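Local coordinates for protein nicotinate phosphoribosyltransferase (Saccharomyces cerevisiae, PDB 1VLP) that catalyses the ATP-dependent synthesis of nicotinate mononucleotide from nicotinate and phosphoribosyl diphosphate, the first step in making NAD from nicotinic acid, at residues K292-P297 and S320-D325; V305-D308 and E314-K317; I336-S341 and I348-A353. One frame throughout, in Å; residues are numbered along the deposited sequence. Where two conformers were deposited one is given.

Contact 1. Residues K292-P297 and S320-D325; sequences KSFRPP and SHHYHD
His-322 reaches from its helix to the backbone of Phe-294 and donates a hydrogen bond from NE2 to the carbonyl O, 2.8 Å long with an N-H...O angle of 165°. The oxygen lies almost in the plane of the imidazole and the nitrogen lies in the carbonyl plane. A histidine suits this place because its ring carries a directional N-H at its far end and can deliver it straight to the carbonyl of the loop. That carbonyl belongs to the centre of an inverse gamma turn, in the loop that runs between helices 287-291 and 298-301 and lies against helix 312-326, one of the outer helices of the alpha/beta-barrel part of the enzyme. One helical position further on, Tyr-323 sets its OH 3.3 Å from CE2 of Phe-294, at the edge of the phenyl ring and near its plane. The two ring planes are inclined at 58°, with centroids 5.8 Å apart. Phe-294 has CG anti to N (chi1 -158°), which turns the ring in toward the helix, where Val-305 of strand 304-307 touches both it and Tyr-323; Phe-290 meets the same phenyl ring.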
ATOM      1  N   LYS A 292      -4.400  -4.058 -23.690  1.00  6.21           N
ATOM      2  CA  LYS A 292      -3.949  -4.710 -24.912  1.00  5.86           C
ATOM      3  C   LYS A 292      -3.482  -6.153 -24.713  1.00  4.68           C
ATOM      4  O   LYS A 292      -3.599  -6.937 -25.627  1.00  8.39           O
ATOM      5  CB  LYS A 292      -2.772  -3.971 -25.567  1.00  6.14           C
ATOM      6  CG  LYS A 292      -3.045  -2.597 -26.078  1.00 13.45           C
ATOM      7  CD  LYS A 292      -1.709  -1.960 -26.544  1.00 16.36           C
ATOM      8  CE  LYS A 292      -1.951  -0.671 -27.336  1.00 25.07           C
ATOM      9  NZ  LYS A 292      -0.710  -0.220 -28.055  1.00 30.01           N
ATOM     10  N   SER A 293      -2.932  -6.481 -23.537  1.00  4.11           N
ATOM     11  CA  SER A 293      -2.427  -7.835 -23.268  1.00  5.09           C
ATOM     12  C   SER A 293      -3.315  -8.607 -22.341  1.00  4.92           C
ATOM     13  O   SER A 293      -2.968  -9.745 -21.966  1.00  4.58           O
ATOM     14  CB  SER A 293      -0.987  -7.816 -22.684  1.00  6.91           C
ATOM     15  OG  SER A 293      -0.847  -7.005 -21.539  1.00 10.95           O
ATOM     16  N   PHE A 294      -4.419  -7.983 -21.895  1.00  3.25           N
ATOM     17  CA  PHE A 294      -5.311  -8.621 -20.900  1.00  4.95           C
ATOM     18  C   PHE A 294      -6.378  -9.511 -21.548  1.00  3.60           C
ATOM     19  O   PHE A 294      -7.549  -9.108 -21.749  1.00  4.00           O
ATOM     20  CB  PHE A 294      -5.962  -7.554 -20.015  1.00  3.17           C
ATOM     21  CG  PHE A 294      -6.451  -8.060 -18.676  1.00  2.57           C
ATOM     22  CD1 PHE A 294      -5.638  -8.887 -17.854  1.00  4.46           C
ATOM     23  CD2 PHE A 294      -7.645  -7.600 -18.157  1.00  2.00           C
ATOM     24  CE1 PHE A 294      -6.021  -9.293 -16.601  1.00  4.48           C
ATOM     25  CE2 PHE A 294      -8.037  -8.026 -16.864  1.00  3.21           C
ATOM     26  CZ  PHE A 294      -7.216  -8.851 -16.093  1.00  5.90           C
ATOM     27  N   ARG A 295      -5.914 -10.687 -21.947  1.00  3.45           N
ATOM     28  CA  ARG A 295      -6.734 -11.708 -22.566  1.00  5.27           C
ATOM     29  C   ARG A 295      -6.202 -13.063 -22.082  1.00  3.77           C
ATOM     30  O   ARG A 295      -5.177 -13.102 -21.379  1.00  3.37           O
ATOM     31  CB  ARG A 295      -6.708 -11.549 -24.075  1.00  9.17           C
ATOM     32  CG  ARG A 295      -5.401 -11.679 -24.672  1.00 14.92           C
ATOM     33  CD  ARG A 295      -5.445 -11.161 -26.126  1.00 33.14           C
ATOM     34  NE  ARG A 295      -4.169 -10.573 -26.532  1.00 42.53           N
ATOM     35  CZ  ARG A 295      -3.919 -10.053 -27.735  1.00 47.20           C
ATOM     36  NH1 ARG A 295      -4.857 -10.038 -28.690  1.00 41.43           N
ATOM     37  NH2 ARG A 295      -2.715  -9.548 -27.985  1.00 48.84           N
ATOM     38  N   PRO A 296      -6.915 -14.161 -22.389  1.00  3.66           N
ATOM     39  CA  PRO A 296      -6.527 -15.461 -21.848  1.00  2.39           C
ATOM     40  C   PRO A 296      -5.069 -15.771 -22.210  1.00  5.50           C
ATOM     41  O   PRO A 296      -4.613 -15.400 -23.289  1.00  5.81           O
ATOM     42  CB  PRO A 296      -7.549 -16.416 -22.477  1.00  7.68           C
ATOM     43  CG  PRO A 296      -8.740 -15.572 -22.749  1.00  5.26           C
ATOM     44  CD  PRO A 296      -8.128 -14.279 -23.215  1.00  6.89           C
ATOM     45  N   PRO A 297      -4.314 -16.374 -21.287  1.00  5.15           N
ATOM     46  CA  PRO A 297      -4.694 -16.903 -19.959  1.00  7.04           C
ATOM     47  C   PRO A 297      -4.747 -15.859 -18.814  1.00  5.01           C
ATOM     48  O   PRO A 297      -5.353 -16.107 -17.769  1.00  6.02           O
ATOM     49  CB  PRO A 297      -3.574 -17.925 -19.686  1.00  9.79           C
ATOM     50  CG  PRO A 297      -2.356 -17.305 -20.334  1.00  8.67           C
ATOM     51  CD  PRO A 297      -2.857 -16.536 -21.554  1.00  7.23           C
ATOM     52  N   SER A 320     -15.760  -3.152 -17.404  1.00  2.00           N
ATOM     53  CA  SER A 320     -16.933  -3.963 -17.690  1.00  2.00           C
ATOM     54  C   SER A 320     -17.054  -4.269 -19.167  1.00  2.00           C
ATOM     55  O   SER A 320     -17.239  -5.419 -19.558  1.00  2.69           O
ATOM     56  CB  SER A 320     -18.218  -3.269 -17.182  1.00  2.00           C
ATOM     57  OG  SER A 320     -19.373  -3.987 -17.569  1.00  2.00           O
ATOM     58  N   HIS A 321     -16.938  -3.240 -20.003  1.00  2.00           N
ATOM     59  CA  HIS A 321     -16.922  -3.438 -21.453  1.00  2.00           C
ATOM     60  C   HIS A 321     -15.810  -4.404 -21.849  1.00  2.00           C
ATOM     61  O   HIS A 321     -16.013  -5.274 -22.658  1.00  2.00           O
ATOM     62  CB  HIS A 321     -16.740  -2.092 -22.162  1.00  2.00           C
ATOM     63  CG  HIS A 321     -16.433  -2.227 -23.638  1.00  5.97           C
ATOM     64  ND1 HIS A 321     -17.350  -2.723 -24.525  1.00  8.00           N
ATOM     65  CD2 HIS A 321     -15.316  -1.961 -24.359  1.00  8.41           C
ATOM     66  CE1 HIS A 321     -16.827  -2.768 -25.737  1.00  3.48           C
ATOM     67  NE2 HIS A 321     -15.594  -2.287 -25.674  1.00  4.32           N
ATOM     68  N   HIS A 322     -14.626  -4.249 -21.269  1.00  2.00           N
ATOM     69  CA  HIS A 322     -13.545  -5.161 -21.608  1.00  2.42           C
ATOM     70  C   HIS A 322     -13.895  -6.590 -21.276  1.00  2.00           C
ATOM     71  O   HIS A 322     -13.750  -7.466 -22.111  1.00  2.00           O
ATOM     72  CB  HIS A 322     -12.252  -4.796 -20.930  1.00  2.22           C
ATOM     73  CG  HIS A 322     -11.087  -5.599 -21.420  1.00  2.72           C
ATOM     74  ND1 HIS A 322     -10.482  -5.365 -22.641  1.00  4.26           N
ATOM     75  CD2 HIS A 322     -10.433  -6.642 -20.858  1.00  2.00           C
ATOM     76  CE1 HIS A 322      -9.483  -6.228 -22.790  1.00  2.00           C
ATOM     77  NE2 HIS A 322      -9.425  -6.995 -21.716  1.00  3.09           N
ATOM     78  N   TYR A 323     -14.337  -6.842 -20.057  1.00  2.00           N
ATOM     79  CA  TYR A 323     -14.596  -8.213 -19.648  1.00  2.00           C
ATOM     80  C   TYR A 323     -15.819  -8.855 -20.363  1.00  2.00           C
ATOM     81  O   TYR A 323     -15.741  -9.995 -20.817  1.00  2.00           O
ATOM     82  CB  TYR A 323     -14.812  -8.261 -18.154  1.00  2.00           C
ATOM     83  CG  TYR A 323     -13.591  -8.359 -17.261  1.00  2.00           C
ATOM     84  CD1 TYR A 323     -12.622  -9.353 -17.463  1.00  2.00           C
ATOM     85  CD2 TYR A 323     -13.449  -7.518 -16.148  1.00  2.00           C
ATOM     86  CE1 TYR A 323     -11.527  -9.486 -16.614  1.00  2.00           C
ATOM     87  CE2 TYR A 323     -12.383  -7.628 -15.303  1.00  2.00           C
ATOM     88  CZ  TYR A 323     -11.416  -8.622 -15.511  1.00  2.00           C
ATOM     89  OH  TYR A 323     -10.358  -8.698 -14.589  1.00  2.75           O
ATOM     90  N   HIS A 324     -16.896  -8.109 -20.486  0.50  2.00           N
ATOM     91  CA  HIS A 324     -18.145  -8.688 -20.944  0.50  2.00           C
ATOM     92  C   HIS A 324     -18.291  -8.692 -22.450  0.50  2.00           C
ATOM     93  O   HIS A 324     -18.751  -9.648 -23.031  0.50  2.00           O
ATOM     94  CB  HIS A 324     -19.325  -7.887 -20.361  0.50  2.21           C
ATOM     95  CG  HIS A 324     -20.687  -8.450 -20.688  0.50  2.00           C
ATOM     96  ND1 HIS A 324     -21.089  -9.707 -20.284  0.50  2.00           N
ATOM     97  CD2 HIS A 324     -21.755  -7.902 -21.319  0.50 10.08           C
ATOM     98  CE1 HIS A 324     -22.336  -9.921 -20.680  0.50  2.00           C
ATOM     99  NE2 HIS A 324     -22.765  -8.844 -21.310  0.50  2.00           N
ATOM    100  N   ASP A 325     -17.851  -7.615 -23.067  1.00  2.00           N
ATOM    101  CA  ASP A 325     -17.925  -7.434 -24.509  1.00  2.00           C
ATOM    102  C   ASP A 325     -16.694  -7.963 -25.236  1.00  4.35           C
ATOM    103  O   ASP A 325     -16.851  -8.720 -26.211  1.00  5.89           O
ATOM    104  CB  ASP A 325     -18.173  -5.966 -24.873  1.00  5.57           C
ATOM    105  CG  ASP A 325     -19.565  -5.446 -24.407  1.00  7.05           C
ATOM    106  OD1 ASP A 325     -20.473  -6.267 -24.181  1.00  6.61           O
ATOM    107  OD2 ASP A 325     -19.712  -4.207 -24.264  1.00 12.59           O
TER

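Contact 2. Residues V305-D308 and E314-K317; sequences VRQD and EYTK
Tyr-315 lays one face of its ring against the aliphatic part of Gln-307. CG of Gln-307 stands over that face, 3.4 Å from CD2 of Tyr-315, and CB of Gln-307 lies close to CE2 of Tyr-315. The tyrosine has CG anti to N (chi1 -173°), which carries the ring from the helix to the strand. Gln-307 also extends at its first torsion but bends sharply at the second (chi2 -82°), so that its methylenes pass along the ring while the amide turns off, its plane 58° from that of the ring. NE2 makes a weak hydrogen bond to the O of Ser-309. Glutamine suits the place because it offers two methylenes for packing and a polar end for the loop that follows the strand.

Strand 304-307, helix 312-326 and strand 335-338 form a beta-alpha-beta unit of the barrel, and Tyr-315 packs the helix onto the first of these strands. Val-305, two residues before Gln-307 and pointing to the same side, receives the far end of the ring: its CG2 lies at the ring edge, 3.9 Å from CE2 of Tyr-315, and its CB is 3.5 Å from the OH of Tyr-315. A branched residue fits here, since its beta-branch puts carbon close to both the ring edge and the hydroxyl. The phenol oxygen, buried among these carbons, is hydrogen-bonded to Thr-282 OG1, just past the end of the neighbouring strand 279-281.

Arg-306 points the other way, toward the nicotinate site to which it is assigned by similarity. Its NE is hydrogen-bonded to Ser-339 OG, and it forms a salt bridge with Asp-308, whose OD1 is 3.3 Å from NH2 of Arg-306, though the hydrogen bond in it is weak. OD2 of Asp-308 is hydrogen-bonded to NE2 of His-244, the residue expected from relatives to be phosphorylated, though it is unmodified here.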
ATOM      1  N   VAL A 305      -9.490  -6.710 -11.083  1.00  2.00           N
ATOM      2  CA  VAL A 305      -8.632  -5.564 -11.252  1.00  4.59           C
ATOM      3  C   VAL A 305      -8.752  -4.675 -10.018  1.00  5.91           C
ATOM      4  O   VAL A 305      -9.789  -4.673  -9.339  1.00  7.11           O
ATOM      5  CB  VAL A 305      -8.953  -4.707 -12.496  1.00  3.94           C
ATOM      6  CG1 VAL A 305      -8.601  -5.449 -13.815  1.00  5.16           C
ATOM      7  CG2 VAL A 305     -10.409  -4.229 -12.478  1.00  5.13           C
ATOM      8  N   ARG A 306      -7.672  -3.974  -9.711  1.00  3.63           N
ATOM      9  CA  ARG A 306      -7.669  -2.957  -8.615  1.00  9.39           C
ATOM     10  C   ARG A 306      -7.689  -1.547  -9.256  1.00  8.08           C
ATOM     11  O   ARG A 306      -6.846  -1.221 -10.124  1.00 10.56           O
ATOM     12  CB  ARG A 306      -6.464  -3.135  -7.636  1.00  9.31           C
ATOM     13  CG  ARG A 306      -6.526  -2.236  -6.328  1.00 12.13           C
ATOM     14  CD  ARG A 306      -5.228  -2.466  -5.460  1.00 17.85           C
ATOM     15  NE  ARG A 306      -4.624  -1.166  -5.113  1.00 24.20           N
ATOM     16  CZ  ARG A 306      -3.325  -0.924  -5.019  1.00 32.05           C
ATOM     17  NH1 ARG A 306      -2.419  -1.890  -5.201  1.00 28.28           N
ATOM     18  NH2 ARG A 306      -2.924   0.304  -4.710  1.00 45.72           N
ATOM     19  N   GLN A 307      -8.676  -0.738  -8.842  1.00  8.03           N
ATOM     20  CA  GLN A 307      -8.847   0.644  -9.295  1.00  7.97           C
ATOM     21  C   GLN A 307      -8.149   1.585  -8.262  1.00  9.42           C
ATOM     22  O   GLN A 307      -8.461   1.550  -7.082  1.00 12.39           O
ATOM     23  CB  GLN A 307     -10.310   0.967  -9.465  1.00  7.16           C
ATOM     24  CG  GLN A 307     -10.626   2.367 -10.021  1.00  7.43           C
ATOM     25  CD  GLN A 307     -10.601   3.453  -8.993  1.00 11.84           C
ATOM     26  OE1 GLN A 307     -11.198   3.323  -7.903  1.00  9.81           O
ATOM     27  NE2 GLN A 307      -9.968   4.574  -9.343  1.00 12.17           N
ATOM     28  N   ASP A 308      -7.175   2.357  -8.722  1.00  8.87           N
ATOM     29  CA  ASP A 308      -6.327   3.136  -7.856  1.00 10.15           C
ATOM     30  C   ASP A 308      -6.164   4.595  -8.291  1.00 12.66           C
ATOM     31  O   ASP A 308      -5.524   5.370  -7.554  1.00 13.56           O
ATOM     32  CB  ASP A 308      -4.950   2.480  -7.813  1.00 12.16           C
ATOM     33  CG  ASP A 308      -4.131   2.893  -6.590  1.00 20.58           C
ATOM     34  OD1 ASP A 308      -4.693   2.964  -5.465  1.00 21.49           O
ATOM     35  OD2 ASP A 308      -2.917   3.112  -6.788  1.00 20.39           O
ATOM     36  N   GLU A 314     -16.031   5.933 -14.431  1.00  4.02           N
ATOM     37  CA  GLU A 314     -15.520   5.783 -15.782  1.00  5.22           C
ATOM     38  C   GLU A 314     -14.658   4.523 -15.909  1.00  4.06           C
ATOM     39  O   GLU A 314     -14.831   3.777 -16.874  1.00  3.36           O
ATOM     40  CB  GLU A 314     -14.810   7.060 -16.261  1.00  9.49           C
ATOM     41  CG  GLU A 314     -15.788   8.227 -16.589  1.00  9.54           C
ATOM     42  CD  GLU A 314     -16.920   7.824 -17.566  1.00 25.93           C
ATOM     43  OE1 GLU A 314     -16.634   7.313 -18.692  1.00 23.11           O
ATOM     44  OE2 GLU A 314     -18.106   7.994 -17.203  1.00 26.77           O
ATOM     45  N   TYR A 315     -13.778   4.291 -14.938  1.00  4.17           N
ATOM     46  CA  TYR A 315     -13.008   3.036 -14.868  1.00  4.55           C
ATOM     47  C   TYR A 315     -13.898   1.805 -14.911  1.00  2.00           C
ATOM     48  O   TYR A 315     -13.655   0.860 -15.645  1.00  2.00           O
ATOM     49  CB  TYR A 315     -12.137   3.012 -13.621  1.00  4.70           C
ATOM     50  CG  TYR A 315     -11.204   1.842 -13.582  1.00  2.09           C
ATOM     51  CD1 TYR A 315     -10.011   1.872 -14.293  1.00  3.06           C
ATOM     52  CD2 TYR A 315     -11.494   0.722 -12.829  1.00  2.93           C
ATOM     53  CE1 TYR A 315      -9.127   0.803 -14.204  1.00  6.07           C
ATOM     54  CE2 TYR A 315     -10.629  -0.332 -12.745  1.00  5.48           C
ATOM     55  CZ  TYR A 315      -9.443  -0.289 -13.425  1.00  7.24           C
ATOM     56  OH  TYR A 315      -8.584  -1.379 -13.368  1.00  7.60           O
ATOM     57  N   THR A 316     -14.948   1.818 -14.128  1.00  2.00           N
ATOM     58  CA  THR A 316     -15.840   0.669 -14.008  1.00  2.00           C
ATOM     59  C   THR A 316     -16.484   0.326 -15.357  1.00  2.40           C
ATOM     60  O   THR A 316     -16.554  -0.837 -15.765  1.00  2.00           O
ATOM     61  CB  THR A 316     -16.920   0.976 -12.921  1.00  2.79           C
ATOM     62  OG1 THR A 316     -16.279   1.221 -11.644  1.00  7.07           O
ATOM     63  CG2 THR A 316     -17.980  -0.185 -12.754  1.00  3.72           C
ATOM     64  N   LYS A 317     -16.930   1.352 -16.064  1.00  2.09           N
ATOM     65  CA  LYS A 317     -17.542   1.172 -17.363  1.00  2.00           C
ATOM     66  C   LYS A 317     -16.548   0.550 -18.329  1.00  2.00           C
ATOM     67  O   LYS A 317     -16.911  -0.360 -19.064  1.00  2.00           O
ATOM     68  CB  LYS A 317     -18.095   2.494 -17.875  1.00  2.00           C
ATOM     69  CG  LYS A 317     -19.331   2.958 -17.075  1.00  2.00           C
ATOM     70  CD  LYS A 317     -20.147   4.041 -17.794  1.00 10.76           C
ATOM     71  CE  LYS A 317     -19.418   5.275 -18.042  1.00 14.47           C
ATOM     72  NZ  LYS A 317     -20.370   6.372 -18.511  1.00  9.24           N
TER

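Contact 3. Residues I336-S341 and I348-A353; sequences ICYSDS and ITYSHA. With PO4 (phosphate ion), chain E.
Tyr-338 and Tyr-350 join a strand to the helix that follows it, in the beta-alpha-beta unit of strand 335-338, helix 344-356 and strand 360-365 of the parallel barrel sheet. The contact across the segments is apolar. CB of Tyr-350 sits over the centre of the Tyr-338 ring, 3.9 Å from the centroid and only 4° off the ring normal, a CH-pi contact. The two rings themselves are oblique, 34° between planes, with CD2 of Tyr-350 touching CD1 of Tyr-338 at 4.1 Å. In Tyr-338, CG lies anti to the carbonyl carbon, a torsion that places one face of the ring under CB of Tyr-350 and the other against CG2 of Ile-336, which is offset toward the rim. A large flat side chain fits this position because both faces can be packed while the hydroxyl reaches helix 312-326, where it is hydrogen-bonded to Thr-316 OG1.

The hydrogen bonds lie within each segment rather than across the contact. In the helix, the carbonyl O of Ile-348 accepts the backbone N-H of His-352, and in the conformer given it is also met by Ser-351 OG, a bond that is doubtful because this serine was modelled in two positions.

A phosphate ion, probably from the crystallisation liquor, is hydrogen-bonded to the backbone N of Thr-367, a residue inferred to bind phosphoribosyl diphosphate, so the ion may mark a phosphate position of that substrate. From the loop after strand 335-338, Ser-341 N donates to O4 of the phosphate at 2.8 Å, with an N-H...O angle of 156°.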
ATOM      1  N   ILE A 336     -13.853  -5.661  -9.295  1.00  3.90           N
ATOM      2  CA  ILE A 336     -13.115  -4.432  -9.175  1.00  6.54           C
ATOM      3  C   ILE A 336     -12.936  -4.091  -7.700  1.00  4.99           C
ATOM      4  O   ILE A 336     -13.883  -4.053  -6.929  1.00  3.15           O
ATOM      5  CB  ILE A 336     -13.781  -3.195  -9.880  1.00  6.08           C
ATOM      6  CG1 ILE A 336     -14.015  -3.469 -11.357  1.00  8.99           C
ATOM      7  CG2 ILE A 336     -12.929  -1.962  -9.681  1.00  5.71           C
ATOM      8  CD1 ILE A 336     -14.679  -2.367 -12.085  1.00  7.13           C
ATOM      9  N   CYS A 337     -11.689  -3.906  -7.324  1.00  4.15           N
ATOM     10  CA  CYS A 337     -11.351  -3.453  -5.973  1.00  3.69           C
ATOM     11  C   CYS A 337     -10.979  -1.955  -6.037  1.00  4.38           C
ATOM     12  O   CYS A 337     -10.015  -1.579  -6.678  1.00  6.98           O
ATOM     13  CB  CYS A 337     -10.173  -4.242  -5.457  1.00  6.35           C
ATOM     14  SG  CYS A 337      -9.730  -3.659  -3.795  1.00 12.45           S
ATOM     15  N   TYR A 338     -11.804  -1.129  -5.421  1.00  4.45           N
ATOM     16  CA  TYR A 338     -11.635   0.300  -5.371  1.00  2.00           C
ATOM     17  C   TYR A 338     -10.797   0.632  -4.131  1.00  4.33           C
ATOM     18  O   TYR A 338     -11.157   0.244  -3.005  1.00  4.04           O
ATOM     19  CB  TYR A 338     -12.992   0.969  -5.235  1.00  2.00           C
ATOM     20  CG  TYR A 338     -13.951   0.671  -6.372  1.00  2.00           C
ATOM     21  CD1 TYR A 338     -13.983   1.431  -7.511  1.00  2.00           C
ATOM     22  CD2 TYR A 338     -14.819  -0.403  -6.293  1.00  2.01           C
ATOM     23  CE1 TYR A 338     -14.873   1.149  -8.525  1.00  3.83           C
ATOM     24  CE2 TYR A 338     -15.700  -0.721  -7.321  1.00  3.81           C
ATOM     25  CZ  TYR A 338     -15.722   0.072  -8.445  1.00  3.78           C
ATOM     26  OH  TYR A 338     -16.615  -0.258  -9.428  1.00  5.09           O
ATOM     27  N   SER A 339      -9.677   1.317  -4.344  1.00  6.05           N
ATOM     28  CA  SER A 339      -8.734   1.515  -3.236  1.00  8.31           C
ATOM     29  C   SER A 339      -8.149   2.917  -3.095  1.00  9.41           C
ATOM     30  O   SER A 339      -7.171   3.085  -2.351  1.00  9.82           O
ATOM     31  CB  SER A 339      -7.595   0.478  -3.362  1.00  9.17           C
ATOM     32  OG  SER A 339      -6.798   0.737  -4.519  1.00 14.88           O
ATOM     33  N   ASP A 340      -8.687   3.897  -3.821  1.00  8.31           N
ATOM     34  CA  ASP A 340      -8.075   5.239  -3.889  1.00  9.16           C
ATOM     35  C   ASP A 340      -8.828   6.194  -2.991  1.00  7.34           C
ATOM     36  O   ASP A 340      -9.861   6.724  -3.407  1.00  7.65           O
ATOM     37  CB  ASP A 340      -8.077   5.764  -5.327  1.00 11.00           C
ATOM     38  CG  ASP A 340      -7.413   7.145  -5.466  1.00 16.94           C
ATOM     39  OD1 ASP A 340      -6.622   7.529  -4.554  1.00 13.36           O
ATOM     40  OD2 ASP A 340      -7.694   7.829  -6.474  1.00 17.70           O
ATOM     41  N   SER A 341      -8.313   6.430  -1.777  0.50  2.00           N
ATOM     42  CA  SER A 341      -8.793   7.480  -0.897  0.50  2.00           C
ATOM     43  C   SER A 341     -10.295   7.380  -0.607  0.50  2.00           C
ATOM     44  O   SER A 341     -11.070   8.318  -0.739  0.50  2.00           O
ATOM     45  CB  SER A 341      -8.447   8.843  -1.525  0.50  9.23           C
ATOM     46  OG  SER A 341      -7.080   8.885  -1.940  0.50  6.28           O
ATOM     47  N   ILE A 348     -20.026   3.118  -0.950  1.00  2.35           N
ATOM     48  CA  ILE A 348     -21.418   2.838  -1.311  1.00  4.29           C
ATOM     49  C   ILE A 348     -21.779   3.249  -2.754  1.00  2.99           C
ATOM     50  O   ILE A 348     -22.355   2.474  -3.540  1.00  3.57           O
ATOM     51  CB  ILE A 348     -22.370   3.454  -0.255  1.00  4.75           C
ATOM     52  CG1 ILE A 348     -22.191   2.734   1.064  1.00  9.06           C
ATOM     53  CG2 ILE A 348     -23.832   3.322  -0.649  1.00 10.85           C
ATOM     54  CD1 ILE A 348     -22.868   3.426   2.228  1.00  8.52           C
ATOM     55  N   THR A 349     -21.430   4.473  -3.100  1.00  3.68           N
ATOM     56  CA  THR A 349     -21.615   4.949  -4.464  1.00  6.36           C
ATOM     57  C   THR A 349     -20.972   4.056  -5.524  1.00  2.51           C
ATOM     58  O   THR A 349     -21.588   3.776  -6.569  1.00  4.42           O
ATOM     59  CB  THR A 349     -21.028   6.349  -4.615  1.00  8.88           C
ATOM     60  OG1 THR A 349     -21.695   7.212  -3.692  1.00  7.46           O
ATOM     61  CG2 THR A 349     -21.233   6.861  -6.041  1.00  9.02           C
ATOM     62  N   TYR A 350     -19.722   3.690  -5.297  1.00  2.00           N
ATOM     63  CA  TYR A 350     -18.985   2.838  -6.235  1.00  4.01           C
ATOM     64  C   TYR A 350     -19.543   1.404  -6.260  1.00  2.76           C
ATOM     65  O   TYR A 350     -19.574   0.748  -7.347  1.00  2.18           O
ATOM     66  CB  TYR A 350     -17.464   2.851  -5.926  1.00  3.84           C
ATOM     67  CG  TYR A 350     -16.840   4.222  -5.940  1.00  6.37           C
ATOM     68  CD1 TYR A 350     -17.443   5.288  -6.626  1.00 10.24           C
ATOM     69  CD2 TYR A 350     -15.628   4.444  -5.303  1.00 11.09           C
ATOM     70  CE1 TYR A 350     -16.877   6.569  -6.618  1.00 15.74           C
ATOM     71  CE2 TYR A 350     -15.061   5.714  -5.281  1.00 13.08           C
ATOM     72  CZ  TYR A 350     -15.696   6.761  -5.948  1.00 16.46           C
ATOM     73  OH  TYR A 350     -15.126   8.013  -5.977  1.00 21.76           O
ATOM     74  N   SER A 351     -20.044   0.931  -5.131  0.50  2.00           N
ATOM     75  CA  SER A 351     -20.686  -0.369  -5.121  0.50  2.00           C
ATOM     76  C   SER A 351     -21.919  -0.414  -6.051  0.50  2.00           C
ATOM     77  O   SER A 351     -22.166  -1.389  -6.729  0.50  2.00           O
ATOM     78  CB  SER A 351     -21.073  -0.769  -3.695  0.50  3.99           C
ATOM     79  OG  SER A 351     -22.250  -0.111  -3.258  0.50  2.00           O
ATOM     80  N   HIS A 352     -22.656   0.683  -6.082  1.00  2.00           N
ATOM     81  CA  HIS A 352     -23.784   0.842  -7.021  1.00  4.81           C
ATOM     82  C   HIS A 352     -23.355   0.828  -8.479  1.00  2.66           C
ATOM     83  O   HIS A 352     -23.977   0.149  -9.322  1.00  5.41           O
ATOM     84  CB  HIS A 352     -24.517   2.133  -6.719  1.00  9.33           C
ATOM     85  CG  HIS A 352     -25.211   2.106  -5.387  1.00 10.26           C
ATOM     86  ND1 HIS A 352     -25.664   3.245  -4.744  1.00 15.01           N
ATOM     87  CD2 HIS A 352     -25.491   1.067  -4.561  1.00 20.82           C
ATOM     88  CE1 HIS A 352     -26.212   2.897  -3.592  1.00 19.82           C
ATOM     89  NE2 HIS A 352     -26.112   1.583  -3.454  1.00 16.72           N
ATOM     90  N   ALA A 353     -22.338   1.588  -8.780  1.00  3.41           N
ATOM     91  CA  ALA A 353     -21.788   1.632 -10.157  1.00  4.10           C
ATOM     92  C   ALA A 353     -21.296   0.249 -10.600  1.00  5.16           C
ATOM     93  O   ALA A 353     -21.577  -0.188 -11.717  1.00  2.84           O
ATOM     94  CB  ALA A 353     -20.653   2.689 -10.273  1.00  7.27           C
TER
HETATM   95  P   PO4 E 500      -5.805   5.833   1.046  1.00 21.92           P
HETATM   96  O1  PO4 E 500      -5.368   4.797   2.047  1.00 35.64           O
HETATM   97  O2  PO4 E 500      -6.832   6.796   1.570  1.00 20.07           O
HETATM   98  O3  PO4 E 500      -4.619   6.717   0.634  1.00 44.72           O
HETATM   99  O4  PO4 E 500      -6.290   5.208  -0.245  1.00 29.83           O

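Overall arrangement
Contacts 1 and 2 share helix 312-326, and contact 2 is nested along the chain within the loop that contact 1 closes. The centre of contact 1 lies farthest out, about 26 Å from the chain centre against 17 Å for the other two, yet its touching residues are buried; contact 3 is partly buried. Val-305 is the residue of contact 2 that touches the rings of contact 1. Contacts 2 and 3 use neighbouring strands of one sheet, and a probable hydrogen bond from Gln-307 N to Cys-337 O ties them. Chemistry follows position: a side-chain-to-carbonyl bond secures the outer loop, whereas aromatic and aliphatic packing joins strand to helix. The strand ends of contacts 2 and 3 carry polar residues near the site where, by similarity, nicotinate binds.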